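Local coordinates for periplasmic solute binding protein (Pectobacterium atrosepticum, PDB 4RY1) that probably binds a sugar in the periplasm and delivers it to an ABC-type transporter, as a family 1 bacterial solute-binding protein, at residues E4-R15 / Q57-W68. Residues are numbered along the deposited sequence; the frame is centred on the assembly and turned at random.
Sequences EIRISWWGGNQR and QEPDVMRIDWNW. With ACT (acetate ion), chain F.
V61 N donates to R6 O, S8 N to V61 O and R63 N to S8 O, pairing strands 3-10 and 61-64 in parallel. Just before this run the D60 side chain stands in for a backbone acceptor: OD1 takes R6 N at 2.9 Å and a water that also donates to E4 O, while OD2 turns to S296. The R6 chain bends at chi3 (55°) and lays its guanidinium over P59; NH1 and NH2 both grip Q57 O end-on at 3.0 Å, with NE left to a salt bridge with E38. I7 and V61 lie side by side, I7 CD1 to V61 CG1 3.8 Å, on one face of the sheet; on the other, S8 OG meets P59 CG and bonds to Y45. Strand 3-10 also pairs in parallel with 33-40, and 61-64 antiparallel with 284-292, within one lobe of the periplasmic binding protein fold. At the C-terminal ends of the strands R63, extended from CG to NE, runs across the W10 indole: CD sits 3.5 Å from the six-membered ring centroid in a CH-pi contact, and CZ makes an off-centre cation-pi contact. The R15 guanidinium stacks on that of R63, planes 16° apart, its NH1 bonded to W10 O. An acetate, probably from crystallisation, accepts from R15 NH1 and NH2 and would offset the like charges. W68 CH2 meets W10 CZ3 obliquely at 3.7 Å, the ring planes 45° apart.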
loop_
_atom_site.group_PDB
_atom_site.type_symbol
_atom_site.label_atom_id
_atom_site.label_comp_id
_atom_site.label_asym_id
_atom_site.label_seq_id
_atom_site.Cartn_x
_atom_site.Cartn_y
_atom_site.Cartn_z
ATOM N N GLU A 4 -0.573 14.715 29.086
ATOM C CA GLU A 4 -1.398 14.683 27.871
ATOM C C GLU A 4 -0.573 14.400 26.608
ATOM O O GLU A 4 0.433 15.070 26.330
ATOM C CB GLU A 4 -2.186 15.995 27.716
ATOM C CG GLU A 4 -3.147 16.031 26.531
ATOM C CD GLU A 4 -3.875 17.358 26.423
ATOM O OE1 GLU A 4 -3.880 17.967 25.332
ATOM O OE2 GLU A 4 -4.440 17.799 27.442
ATOM N N ILE A 5 -1.031 13.401 25.851
ATOM C CA ILE A 5 -0.467 13.064 24.552
ATOM C C ILE A 5 -1.541 13.055 23.468
ATOM O O ILE A 5 -2.692 12.664 23.687
ATOM C CB ILE A 5 0.343 11.759 24.542
ATOM C CG1 ILE A 5 -0.516 10.571 24.901
ATOM C CG2 ILE A 5 1.502 11.853 25.539
ATOM C CD1 ILE A 5 0.192 9.246 24.695
ATOM N N ARG A 6 -1.139 13.489 22.290
ATOM C CA ARG A 6 -2.012 13.570 21.124
ATOM C C ARG A 6 -1.604 12.497 20.127
ATOM O O ARG A 6 -0.418 12.191 19.990
ATOM C CB ARG A 6 -1.838 14.925 20.447
ATOM C CG ARG A 6 -2.310 16.100 21.281
ATOM C CD ARG A 6 -1.718 17.393 20.758
ATOM N NE ARG A 6 -2.037 17.554 19.352
ATOM C CZ ARG A 6 -1.283 18.212 18.475
ATOM N NH1 ARG A 6 -0.155 18.809 18.856
ATOM N NH2 ARG A 6 -1.648 18.247 17.205
ATOM N N ILE A 7 -2.591 11.876 19.498
ATOM C CA ILE A 7 -2.347 10.822 18.472
ATOM C C ILE A 7 -3.225 11.064 17.251
ATOM O O ILE A 7 -4.429 11.280 17.383
ATOM C CB ILE A 7 -2.549 9.377 19.033
ATOM C CG1 ILE A 7 -2.343 8.343 17.935
ATOM C CG2 ILE A 7 -3.889 9.226 19.700
ATOM C CD1 ILE A 7 -2.223 6.920 18.461
ATOM N N SER A 8 -2.598 11.074 16.079
ATOM C CA SER A 8 -3.309 11.155 14.819
ATOM C C SER A 8 -3.232 9.902 13.970
ATOM O O SER A 8 -2.227 9.178 13.962
ATOM C CB SER A 8 -2.847 12.350 13.979
ATOM O OG SER A 8 -1.499 12.231 13.495
ATOM N N TRP A 9 -4.291 9.694 13.217
ATOM C CA TRP A 9 -4.328 8.640 12.211
ATOM C C TRP A 9 -5.406 8.926 11.167
ATOM O O TRP A 9 -6.201 9.834 11.342
ATOM C CB TRP A 9 -4.557 7.239 12.853
ATOM C CG TRP A 9 -5.968 7.011 13.358
ATOM C CD1 TRP A 9 -6.997 6.456 12.671
ATOM C CD2 TRP A 9 -6.489 7.386 14.628
ATOM N NE1 TRP A 9 -8.118 6.422 13.443
ATOM C CE2 TRP A 9 -7.850 6.999 14.649
ATOM C CE3 TRP A 9 -5.946 8.005 15.761
ATOM C CZ2 TRP A 9 -8.685 7.238 15.738
ATOM C CZ3 TRP A 9 -6.776 8.238 16.845
ATOM C CH2 TRP A 9 -8.132 7.829 16.836
ATOM N N TRP A 10 -5.415 8.150 10.092
ATOM C CA TRP A 10 -6.485 8.199 9.091
ATOM C C TRP A 10 -7.113 6.827 8.947
ATOM O O TRP A 10 -6.536 5.807 9.343
ATOM C CB TRP A 10 -5.968 8.634 7.714
ATOM C CG TRP A 10 -5.084 7.610 7.055
ATOM C CD1 TRP A 10 -5.467 6.567 6.268
ATOM C CD2 TRP A 10 -3.676 7.523 7.166
ATOM N NE1 TRP A 10 -4.392 5.828 5.900
ATOM C CE2 TRP A 10 -3.262 6.414 6.400
ATOM C CE3 TRP A 10 -2.713 8.306 7.794
ATOM C CZ2 TRP A 10 -1.933 6.048 6.296
ATOM C CZ3 TRP A 10 -1.406 7.933 7.690
ATOM C CH2 TRP A 10 -1.015 6.831 6.946
ATOM N N GLY A 11 -8.254 6.807 8.295
ATOM C CA GLY A 11 -8.938 5.563 7.953
ATOM C C GLY A 11 -10.440 5.733 7.960
ATOM O O GLY A 11 -10.947 6.842 8.000
ATOM N N GLY A 12 -11.125 4.605 7.885
ATOM C CA GLY A 12 -12.572 4.578 7.900
ATOM C C GLY A 12 -13.098 4.388 9.312
ATOM O O GLY A 12 -12.329 4.203 10.271
ATOM N N ASN A 13 -14.422 4.361 9.431
ATOM C CA ASN A 13 -15.068 4.375 10.737
ATOM C C ASN A 13 -14.798 3.096 11.542
ATOM O O ASN A 13 -14.815 3.130 12.765
ATOM C CB ASN A 13 -16.557 4.636 10.574
ATOM C CG ASN A 13 -16.832 6.042 10.138
ATOM O OD1 ASN A 13 -16.090 6.952 10.482
ATOM N ND2 ASN A 13 -17.926 6.236 9.435
ATOM N N GLN A 14 -14.574 1.972 10.868
ATOM C CA GLN A 14 -14.249 0.728 11.607
ATOM C C GLN A 14 -12.885 0.848 12.260
ATOM O O GLN A 14 -12.719 0.489 13.404
ATOM C CB GLN A 14 -14.354 -0.510 10.727
ATOM C CG GLN A 14 -15.763 -0.737 10.241
ATOM C CD GLN A 14 -16.643 -1.434 11.239
ATOM O OE1 GLN A 14 -16.216 -1.785 12.353
ATOM N NE2 GLN A 14 -17.886 -1.668 10.842
ATOM N N ARG A 15 -11.906 1.378 11.540
ATOM C CA ARG A 15 -10.607 1.630 12.138
ATOM C C ARG A 15 -10.722 2.677 13.246
ATOM O O ARG A 15 -10.062 2.555 14.283
ATOM C CB ARG A 15 -9.564 2.037 11.068
ATOM C CG ARG A 15 -8.200 2.354 11.676
ATOM C CD ARG A 15 -7.179 2.774 10.650
ATOM N NE ARG A 15 -6.863 1.741 9.681
ATOM C CZ ARG A 15 -6.400 1.955 8.455
ATOM N NH1 ARG A 15 -6.182 3.187 8.021
ATOM N NH2 ARG A 15 -6.111 0.929 7.661
ATOM N N GLN A 57 3.636 21.834 15.508
ATOM C CA GLN A 57 2.283 21.613 16.042
ATOM C C GLN A 57 1.802 20.148 15.917
ATOM O O GLN A 57 0.651 19.854 16.190
ATOM C CB GLN A 57 1.253 22.520 15.352
ATOM C CG GLN A 57 1.517 24.011 15.465
ATOM C CD GLN A 57 1.798 24.449 16.879
ATOM O OE1 GLN A 57 2.932 24.775 17.223
ATOM N NE2 GLN A 57 0.772 24.436 17.717
ATOM N N GLU A 58 2.665 19.265 15.446
ATOM C CA GLU A 58 2.254 17.890 15.194
ATOM C C GLU A 58 1.943 17.126 16.499
ATOM O O GLU A 58 2.467 17.444 17.572
ATOM C CB GLU A 58 3.335 17.175 14.400
ATOM C CG GLU A 58 4.637 16.896 15.131
ATOM C CD GLU A 58 5.671 18.025 15.097
ATOM O OE1 GLU A 58 5.318 19.222 14.921
ATOM O OE2 GLU A 58 6.842 17.684 15.282
ATOM N N PRO A 59 1.101 16.092 16.393
ATOM C CA PRO A 59 0.835 15.274 17.555
ATOM C C PRO A 59 2.021 14.474 18.034
ATOM O O PRO A 59 2.986 14.253 17.310
ATOM C CB PRO A 59 -0.269 14.331 17.095
ATOM C CG PRO A 59 -0.575 14.635 15.689
ATOM C CD PRO A 59 0.427 15.607 15.187
ATOM N N ASP A 60 1.930 14.023 19.276
ATOM C CA ASP A 60 3.005 13.223 19.891
ATOM C C ASP A 60 3.238 11.899 19.164
ATOM O O ASP A 60 4.371 11.447 19.040
ATOM C CB ASP A 60 2.696 12.947 21.360
ATOM C CG ASP A 60 2.525 14.226 22.155
ATOM O OD1 ASP A 60 1.409 14.775 22.162
ATOM O OD2 ASP A 60 3.538 14.706 22.687
ATOM N N VAL A 61 2.128 11.267 18.783
ATOM C CA VAL A 61 2.140 10.014 18.018
ATOM C C VAL A 61 1.407 10.236 16.705
ATOM O O VAL A 61 0.265 10.718 16.688
ATOM C CB VAL A 61 1.498 8.841 18.777
ATOM C CG1 VAL A 61 1.483 7.552 17.933
ATOM C CG2 VAL A 61 2.261 8.578 20.051
ATOM N N MET A 62 2.071 9.876 15.607
ATOM C CA MET A 62 1.484 10.038 14.272
ATOM C C MET A 62 1.480 8.712 13.533
ATOM O O MET A 62 2.512 8.046 13.443
ATOM C CB MET A 62 2.327 11.001 13.441
ATOM C CG MET A 62 2.420 12.422 13.989
ATOM S SD MET A 62 3.936 13.369 13.474
ATOM C CE MET A 62 5.041 12.672 14.745
ATOM N N ARG A 63 0.361 8.378 12.911
ATOM C CA ARG A 63 0.401 7.375 11.838
ATOM C C ARG A 63 1.039 8.041 10.609
ATOM O O ARG A 63 0.667 9.153 10.253
ATOM C CB ARG A 63 -0.971 6.849 11.477
ATOM C CG ARG A 63 -0.972 5.622 10.574
ATOM C CD ARG A 63 -2.355 5.355 10.009
ATOM N NE ARG A 63 -2.381 4.236 9.069
ATOM C CZ ARG A 63 -2.853 3.019 9.331
ATOM N NH1 ARG A 63 -3.340 2.735 10.526
ATOM N NH2 ARG A 63 -2.831 2.105 8.362
ATOM N N ILE A 64 1.990 7.355 9.992
ATOM C CA ILE A 64 2.630 7.840 8.794
ATOM C C ILE A 64 2.793 6.699 7.805
ATOM O O ILE A 64 2.851 5.534 8.187
ATOM C CB ILE A 64 3.997 8.486 9.054
ATOM C CG1 ILE A 64 4.976 7.489 9.679
ATOM C CG2 ILE A 64 3.867 9.759 9.893
ATOM C CD1 ILE A 64 6.410 7.989 9.687
ATOM N N ASP A 65 2.812 7.028 6.527
ATOM C CA ASP A 65 3.189 6.075 5.501
ATOM C C ASP A 65 4.717 5.966 5.427
ATOM O O ASP A 65 5.443 6.963 5.566
ATOM C CB ASP A 65 2.574 6.455 4.142
ATOM C CG ASP A 65 1.478 5.495 3.651
ATOM O OD1 ASP A 65 1.138 4.476 4.286
ATOM O OD2 ASP A 65 0.926 5.787 2.587
ATOM N N TRP A 66 5.198 4.749 5.165
ATOM C CA TRP A 66 6.643 4.495 5.013
ATOM C C TRP A 66 7.284 5.376 3.943
ATOM O O TRP A 66 8.420 5.852 4.085
ATOM C CB TRP A 66 6.859 3.010 4.725
ATOM C CG TRP A 66 8.196 2.609 4.220
ATOM C CD1 TRP A 66 9.315 2.366 4.956
ATOM C CD2 TRP A 66 8.527 2.331 2.867
ATOM N NE1 TRP A 66 10.337 1.975 4.124
ATOM C CE2 TRP A 66 9.863 1.932 2.839
ATOM C CE3 TRP A 66 7.808 2.371 1.666
ATOM C CZ2 TRP A 66 10.499 1.572 1.663
ATOM C CZ3 TRP A 66 8.440 2.011 0.505
ATOM C CH2 TRP A 66 9.768 1.618 0.513
ATOM N N ASN A 67 6.557 5.598 2.871
ATOM C CA ASN A 67 7.089 6.374 1.757
ATOM C C ASN A 67 7.128 7.868 2.017
ATOM O O ASN A 67 7.600 8.620 1.150
ATOM C CB ASN A 67 6.303 6.033 0.507
ATOM C CG ASN A 67 4.834 5.988 0.757
ATOM O OD1 ASN A 67 4.328 5.091 1.479
ATOM N ND2 ASN A 67 4.128 6.917 0.189
ATOM N N TRP A 68 6.704 8.286 3.213
ATOM C CA TRP A 68 6.857 9.680 3.654
ATOM C C TRP A 68 8.166 9.917 4.385
ATOM O O TRP A 68 8.511 11.072 4.686
ATOM C CB TRP A 68 5.712 10.156 4.539
ATOM C CG TRP A 68 4.359 10.033 3.933
ATOM C CD1 TRP A 68 4.033 9.782 2.621
ATOM C CD2 TRP A 68 3.133 10.108 4.641
ATOM N NE1 TRP A 68 2.679 9.705 2.484
ATOM C CE2 TRP A 68 2.098 9.926 3.705
ATOM C CE3 TRP A 68 2.799 10.349 5.984
ATOM C CZ2 TRP A 68 0.752 9.934 4.072
ATOM C CZ3 TRP A 68 1.455 10.374 6.339
ATOM C CH2 TRP A 68 0.456 10.151 5.393
HETATM C C ACT F . -5.983 2.302 4.382
HETATM O O ACT F . -6.280 3.368 4.972
HETATM O OXT ACT F . -5.162 1.533 4.907
HETATM C CH3 ACT F . -6.590 1.918 3.052
HETATM O O HOH W 1 0.677 16.883 23.613
#